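Local coordinates for SJCHGC06286 protein (Schistosoma japonicum, PDB 3QBR) that probably binds BH domains of partner proteins and, as a Bcl-2 family member, probably regulates apoptosis, at residues Asp16-Thr21 / Tyr155-Leu160; Gln59-Ser64 / Gly172-Ser177. All coordinates share one frame; numbering follows the deposited sequence.

Contact 1: Asp16-Thr21 / Tyr155-Leu160; sequences DFRLQT and YSDEKL
Arg18 and Asp157 lie beside each other, their side chains crossing, where the start of helix 17-31 passes the last turn of helix 142-159, with their CA atoms 5.4 Å apart. Both side chains start with CG anti to the backbone N (chi1 -173° and -168°), and the arginine chain then bends at chi3. Its guanidinium ends up turned almost perpendicular to the carboxylate, the planes 86° apart. Arg18 NH1 reaches Asp157 OD2 at 3.2 Å to make the salt bridge, and the aliphatic part of the arginine takes part too, its CB lying 3.8 Å from Asp157 CG. Arg18 is exposed and Asp157 partly so, so the ion pair is at least partly open to solvent.

Asp157 OD1, the other carboxylate oxygen, lies at the edge of the Phe17 ring, near its plane, 3.5 Å from Phe17 CD2. Ring and carboxylate are nearly coplanar and run past each other in opposite directions. Farther along that ring, Phe17 CE2 comes within 3.6 Å of Ser156 O, the carbonyl that also accepts from Leu160 N. Deeper in, Thr21 OG1 rests against Ser156 CB at 4.1 Å, two buried residues meeting loosely. At the beginning of the helix, Asp16 OD2 receives Leu19 N from above the carboxylate plane at 2.8 Å, an Asx motif.

The two helix segments run roughly antiparallel, their axes 9.1 Å apart. Phe17 also lies against Lys161 and Ile164 of helix 161-165, and its ring meets that of Trp170 with the planes almost parallel; Lys161 forms a weak, long ion pair with Asp157 OD1. The N-terminal helix is thereby joined both to helix 142-159 and to the short helix and loop that follow it, while Tyr155 turns to helix 99-113.

Contact 2: Gln59-Ser64 / Gly172-Ser177; sequences QEIIHS and GLIEFS
Ser64 holds OG anti to its carbonyl carbon (chi1 -74°), and Ser177 sets its own OG between the backbone N and the carbonyl carbon (chi1 62°); these two rotations bring the hydroxyls together, Ser64 OG to Ser177 OG at 2.8 Å. The pair is hydrogen-bonded, but the direction stays open because each hydroxyl has other acceptors at hand. Ser177 OG turns back on its own helix, 2.9 Å from Leu173 O, while Ser64 OG has a weak alternative in Glu60 O. Leu173 O, and more weakly Glu60 O, thus offer acceptors to the two hydroxyls of these buried serines. Ser64 OG also passes over the backbone of the other helix at Ile174 CA, 3.3 Å away.

Beside this polar patch the contact is apolar. Ile174 has CG1 anti to the carbonyl carbon, and the end of its chain comes closer to the other helix than its CB does: CD1 lies against Glu60 CB and, at 3.9 Å, against Ile61 CG1. The other branch of Ile61, CG2, meets Leu173 CD1, also at 3.9 Å. In both pairs the side chains cross at about a right angle.

The segment axes come within 8.3 Å and diverge by 49°. Helix 58-79 carries an LLxxxGD sequence and helix 172-176 follows a tryptophan in a WSGLIEF stretch, which resemble the BH3 and BH2 regions of relatives. Here helix 58-79 packs on the C-terminal helix 172-176 within the all-helical Bcl-2 fold.

In the fold
Contact 1 and contact 2 lie about 17 Å apart between centres, with nearest atoms about 6 Å apart, and do not touch. Their segments alternate along the chain. Each joins a helix of the first half to one near the C-terminus. In contact 2, Phe176 of segment 172-177 meets an aromatic side chain belonging to the chain of another protein, consistent with the binding role generally assigned to the family. Helix 17-31 is one bridge between the contacts, since its Leu24 packs on Ile61. Trp170 is another: it meets Phe17 and Thr21 of contact 1 and Ile61 of contact 2.

Contact 1: Asp16-Thr21 / Tyr155-Leu160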
loop_
_atom_site.group_PDB
_atom_site.type_symbol
_atom_site.label_atom_id
_atom_site.label_comp_id
_atom_site.label_asym_id
_atom_site.label_seq_id
_atom_site.Cartn_x
_atom_site.Cartn_y
_atom_site.Cartn_z
ATOM N N ASP A 16 -12.726 13.096 -7.662
ATOM C CA ASP A 16 -12.439 11.895 -8.431
ATOM C C ASP A 16 -11.705 10.871 -7.573
ATOM O O ASP A 16 -10.715 11.206 -6.924
ATOM C CB ASP A 16 -11.577 12.230 -9.630
ATOM C CG ASP A 16 -10.988 11.002 -10.254
ATOM O OD1 ASP A 16 -11.745 10.255 -10.904
ATOM O OD2 ASP A 16 -9.777 10.774 -10.082
ATOM N N PHE A 17 -12.169 9.623 -7.591
ATOM C CA PHE A 17 -11.707 8.630 -6.620
ATOM C C PHE A 17 -10.269 8.199 -6.893
ATOM O O PHE A 17 -9.459 8.118 -5.978
ATOM C CB PHE A 17 -12.663 7.420 -6.554
ATOM C CG PHE A 17 -12.259 6.366 -5.546
ATOM C CD1 PHE A 17 -12.679 6.448 -4.224
ATOM C CD2 PHE A 17 -11.482 5.278 -5.932
ATOM C CE1 PHE A 17 -12.307 5.464 -3.283
ATOM C CE2 PHE A 17 -11.104 4.286 -5.013
ATOM C CZ PHE A 17 -11.512 4.380 -3.687
ATOM N N ARG A 18 -9.940 7.951 -8.150
ATOM C CA ARG A 18 -8.580 7.546 -8.464
ATOM C C ARG A 18 -7.569 8.588 -8.046
ATOM O O ARG A 18 -6.449 8.249 -7.692
ATOM C CB ARG A 18 -8.389 7.276 -9.947
ATOM C CG ARG A 18 -7.018 6.687 -10.238
ATOM C CD ARG A 18 -6.787 6.424 -11.714
ATOM N NE ARG A 18 -7.211 7.569 -12.508
ATOM C CZ ARG A 18 -8.326 7.597 -13.231
ATOM N NH1 ARG A 18 -9.110 6.525 -13.272
ATOM N NH2 ARG A 18 -8.654 8.691 -13.913
ATOM N N LEU A 19 -7.946 9.858 -8.110
ATOM C CA LEU A 19 -7.002 10.940 -7.827
ATOM C C LEU A 19 -6.872 11.138 -6.323
ATOM O O LEU A 19 -5.791 11.374 -5.781
ATOM C CB LEU A 19 -7.508 12.222 -8.458
ATOM C CG LEU A 19 -6.581 13.417 -8.273
ATOM C CD1 LEU A 19 -5.154 13.088 -8.723
ATOM C CD2 LEU A 19 -7.142 14.593 -9.039
ATOM N N GLN A 20 -8.011 11.050 -5.657
ATOM C CA GLN A 20 -8.052 11.018 -4.216
ATOM C C GLN A 20 -7.171 9.868 -3.694
ATOM O O GLN A 20 -6.293 10.093 -2.862
ATOM C CB GLN A 20 -9.504 10.869 -3.764
ATOM C CG GLN A 20 -9.784 11.179 -2.310
ATOM C CD GLN A 20 -11.266 11.030 -1.968
ATOM O OE1 GLN A 20 -12.128 11.580 -2.657
ATOM N NE2 GLN A 20 -11.563 10.288 -0.900
ATOM N N THR A 21 -7.361 8.647 -4.195
ATOM C CA THR A 21 -6.655 7.512 -3.600
ATOM C C THR A 21 -5.152 7.613 -3.833
ATOM O O THR A 21 -4.337 7.262 -2.978
ATOM C CB THR A 21 -7.181 6.126 -4.069
ATOM O OG1 THR A 21 -6.436 5.689 -5.197
ATOM C CG2 THR A 21 -8.644 6.181 -4.430
ATOM N N TYR A 155 -6.006 0.126 -9.672
ATOM C CA TYR A 155 -6.594 -1.102 -9.159
ATOM C C TYR A 155 -7.664 -0.752 -8.163
ATOM O O TYR A 155 -8.750 -1.346 -8.168
ATOM C CB TYR A 155 -5.538 -2.000 -8.498
ATOM C CG TYR A 155 -6.087 -3.341 -8.064
ATOM C CD1 TYR A 155 -6.632 -3.520 -6.795
ATOM C CD2 TYR A 155 -6.091 -4.428 -8.941
ATOM C CE1 TYR A 155 -7.157 -4.753 -6.401
ATOM C CE2 TYR A 155 -6.592 -5.663 -8.564
ATOM C CZ TYR A 155 -7.131 -5.828 -7.292
ATOM O OH TYR A 155 -7.632 -7.069 -6.923
ATOM N N SER A 156 -7.355 0.216 -7.311
ATOM C CA SER A 156 -8.334 0.718 -6.349
ATOM C C SER A 156 -9.618 1.221 -7.004
ATOM O O SER A 156 -10.716 1.041 -6.473
ATOM C CB SER A 156 -7.734 1.855 -5.521
ATOM O OG SER A 156 -7.147 1.352 -4.334
ATOM N N ASP A 157 -9.461 1.866 -8.152
ATOM C CA ASP A 157 -10.567 2.548 -8.805
ATOM C C ASP A 157 -11.386 1.512 -9.559
ATOM O O ASP A 157 -12.569 1.689 -9.824
ATOM C CB ASP A 157 -10.014 3.609 -9.760
ATOM C CG ASP A 157 -11.079 4.576 -10.263
ATOM O OD1 ASP A 157 -11.882 5.078 -9.441
ATOM O OD2 ASP A 157 -11.095 4.847 -11.486
ATOM N N GLU A 158 -10.737 0.404 -9.874
ATOM C CA GLU A 158 -11.355 -0.662 -10.632
ATOM C C GLU A 158 -12.072 -1.703 -9.773
ATOM O O GLU A 158 -12.983 -2.372 -10.252
ATOM C CB GLU A 158 -10.285 -1.370 -11.450
ATOM C CG GLU A 158 -9.727 -0.546 -12.579
ATOM C CD GLU A 158 -8.920 -1.396 -13.539
ATOM O OE1 GLU A 158 -9.094 -2.636 -13.511
ATOM O OE2 GLU A 158 -8.113 -0.834 -14.312
ATOM N N LYS A 159 -11.666 -1.838 -8.512
ATOM C CA LYS A 159 -12.063 -2.997 -7.745
ATOM C C LYS A 159 -12.456 -2.750 -6.299
ATOM O O LYS A 159 -12.983 -3.646 -5.645
ATOM C CB LYS A 159 -10.957 -4.037 -7.816
ATOM C CG LYS A 159 -10.581 -4.320 -9.245
ATOM C CD LYS A 159 -10.059 -5.720 -9.428
ATOM C CE LYS A 159 -9.981 -6.050 -10.911
ATOM N NZ LYS A 159 -9.383 -7.395 -11.162
ATOM N N LEU A 160 -12.233 -1.544 -5.796
ATOM C CA LEU A 160 -12.430 -1.298 -4.376
ATOM C C LEU A 160 -13.435 -0.203 -4.159
ATOM O O LEU A 160 -14.061 -0.111 -3.100
ATOM C CB LEU A 160 -11.100 -0.900 -3.750
ATOM C CG LEU A 160 -10.099 -2.056 -3.809
ATOM C CD1 LEU A 160 -8.700 -1.592 -3.445
ATOM C CD2 LEU A 160 -10.581 -3.230 -2.908
#

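Contact 2: Gln59-Ser64 / Gly172-Ser177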
loop_
_atom_site.group_PDB
_atom_site.type_symbol
_atom_site.label_atom_id
_atom_site.label_comp_id
_atom_site.label_asym_id
_atom_site.label_seq_id
_atom_site.Cartn_x
_atom_site.Cartn_y
_atom_site.Cartn_z
ATOM N N GLN A 59 -6.140 14.024 7.104
ATOM C CA GLN A 59 -5.231 13.860 8.233
ATOM C C GLN A 59 -5.697 12.743 9.149
ATOM O O GLN A 59 -4.903 11.891 9.558
ATOM C CB GLN A 59 -5.057 15.165 9.013
ATOM C CG GLN A 59 -3.994 16.082 8.435
ATOM C CD GLN A 59 -3.600 17.200 9.391
ATOM O OE1 GLN A 59 -4.346 17.535 10.319
ATOM N NE2 GLN A 59 -2.421 17.784 9.170
ATOM N N GLU A 60 -6.983 12.763 9.480
ATOM C CA GLU A 60 -7.598 11.683 10.239
ATOM C C GLU A 60 -7.374 10.295 9.590
ATOM O O GLU A 60 -7.043 9.323 10.270
ATOM C CB GLU A 60 -9.087 11.965 10.436
ATOM C CG GLU A 60 -9.355 12.825 11.623
ATOM C CD GLU A 60 -8.484 12.419 12.802
ATOM O OE1 GLU A 60 -8.544 11.234 13.213
ATOM O OE2 GLU A 60 -7.727 13.278 13.313
ATOM N N ILE A 61 -7.514 10.230 8.273
ATOM C CA ILE A 61 -7.354 8.988 7.548
ATOM C C ILE A 61 -5.917 8.469 7.609
ATOM O O ILE A 61 -5.702 7.276 7.786
ATOM C CB ILE A 61 -7.810 9.139 6.083
ATOM C CG1 ILE A 61 -9.318 9.413 6.011
ATOM C CG2 ILE A 61 -7.426 7.904 5.285
ATOM C CD1 ILE A 61 -9.819 9.651 4.567
ATOM N N ILE A 62 -4.945 9.369 7.449
ATOM C CA ILE A 62 -3.523 9.028 7.492
ATOM C C ILE A 62 -3.126 8.575 8.899
ATOM O O ILE A 62 -2.383 7.623 9.043
ATOM C CB ILE A 62 -2.627 10.236 7.096
ATOM C CG1 ILE A 62 -2.690 10.511 5.592
ATOM C CG2 ILE A 62 -1.167 10.025 7.561
ATOM C CD1 ILE A 62 -2.091 9.435 4.694
ATOM N N HIS A 63 -3.611 9.264 9.930
ATOM C CA HIS A 63 -3.403 8.828 11.313
ATOM C C HIS A 63 -3.897 7.387 11.564
ATOM O O HIS A 63 -3.167 6.545 12.111
ATOM C CB HIS A 63 -4.063 9.788 12.309
ATOM C CG HIS A 63 -3.374 11.112 12.426
ATOM N ND1 HIS A 63 -2.009 11.266 12.277
ATOM C CD2 HIS A 63 -3.858 12.354 12.694
ATOM C CE1 HIS A 63 -1.685 12.538 12.431
ATOM N NE2 HIS A 63 -2.790 13.218 12.689
ATOM N N SER A 64 -5.134 7.113 11.157
ATOM C CA SER A 64 -5.689 5.780 11.258
ATOM C C SER A 64 -4.773 4.799 10.579
ATOM O O SER A 64 -4.464 3.752 11.137
ATOM C CB SER A 64 -7.077 5.703 10.620
ATOM O OG SER A 64 -8.030 6.335 11.446
ATOM N N GLY A 172 -13.921 5.652 5.984
ATOM C CA GLY A 172 -14.273 4.428 6.684
ATOM C C GLY A 172 -13.177 4.048 7.660
ATOM O O GLY A 172 -13.434 3.640 8.806
ATOM N N LEU A 173 -11.941 4.217 7.203
ATOM C CA LEU A 173 -10.768 3.866 7.993
ATOM C C LEU A 173 -10.782 4.514 9.395
ATOM O O LEU A 173 -10.375 3.905 10.391
ATOM C CB LEU A 173 -9.494 4.232 7.212
ATOM C CG LEU A 173 -9.244 3.391 5.961
ATOM C CD1 LEU A 173 -8.317 4.121 5.012
ATOM C CD2 LEU A 173 -8.706 1.981 6.318
ATOM N N ILE A 174 -11.248 5.752 9.461
ATOM C CA ILE A 174 -11.228 6.477 10.716
ATOM C C ILE A 174 -12.003 5.681 11.765
ATOM O O ILE A 174 -11.453 5.260 12.786
ATOM C CB ILE A 174 -11.803 7.882 10.545
ATOM C CG1 ILE A 174 -10.923 8.679 9.573
ATOM C CG2 ILE A 174 -11.903 8.567 11.895
ATOM C CD1 ILE A 174 -11.480 10.026 9.201
ATOM N N GLU A 175 -13.275 5.433 11.485
ATOM C CA GLU A 175 -14.103 4.632 12.374
ATOM C C GLU A 175 -13.610 3.186 12.493
ATOM O O GLU A 175 -13.544 2.651 13.588
ATOM C CB GLU A 175 -15.548 4.657 11.896
ATOM C CG GLU A 175 -16.568 4.339 12.967
ATOM C CD GLU A 175 -17.993 4.609 12.487
ATOM O OE1 GLU A 175 -18.954 4.334 13.242
ATOM O OE2 GLU A 175 -18.152 5.101 11.344
ATOM N N PHE A 176 -13.269 2.551 11.376
ATOM C CA PHE A 176 -12.764 1.179 11.433
ATOM C C PHE A 176 -11.753 1.017 12.559
ATOM O O PHE A 176 -11.672 -0.031 13.206
ATOM C CB PHE A 176 -12.113 0.781 10.110
ATOM C CG PHE A 176 -11.501 -0.597 10.122
ATOM C CD1 PHE A 176 -12.293 -1.726 10.292
ATOM C CD2 PHE A 176 -10.129 -0.768 9.968
ATOM C CE1 PHE A 176 -11.723 -3.007 10.309
ATOM C CE2 PHE A 176 -9.553 -2.047 9.972
ATOM C CZ PHE A 176 -10.352 -3.167 10.151
ATOM N N SER A 177 -11.000 2.080 12.799
ATOM C CA SER A 177 -9.857 2.043 13.695
ATOM C C SER A 177 -10.148 2.507 15.122
ATOM O O SER A 177 -9.269 2.413 15.962
ATOM C CB SER A 177 -8.737 2.906 13.114
ATOM O OG SER A 177 -9.165 4.252 13.012
#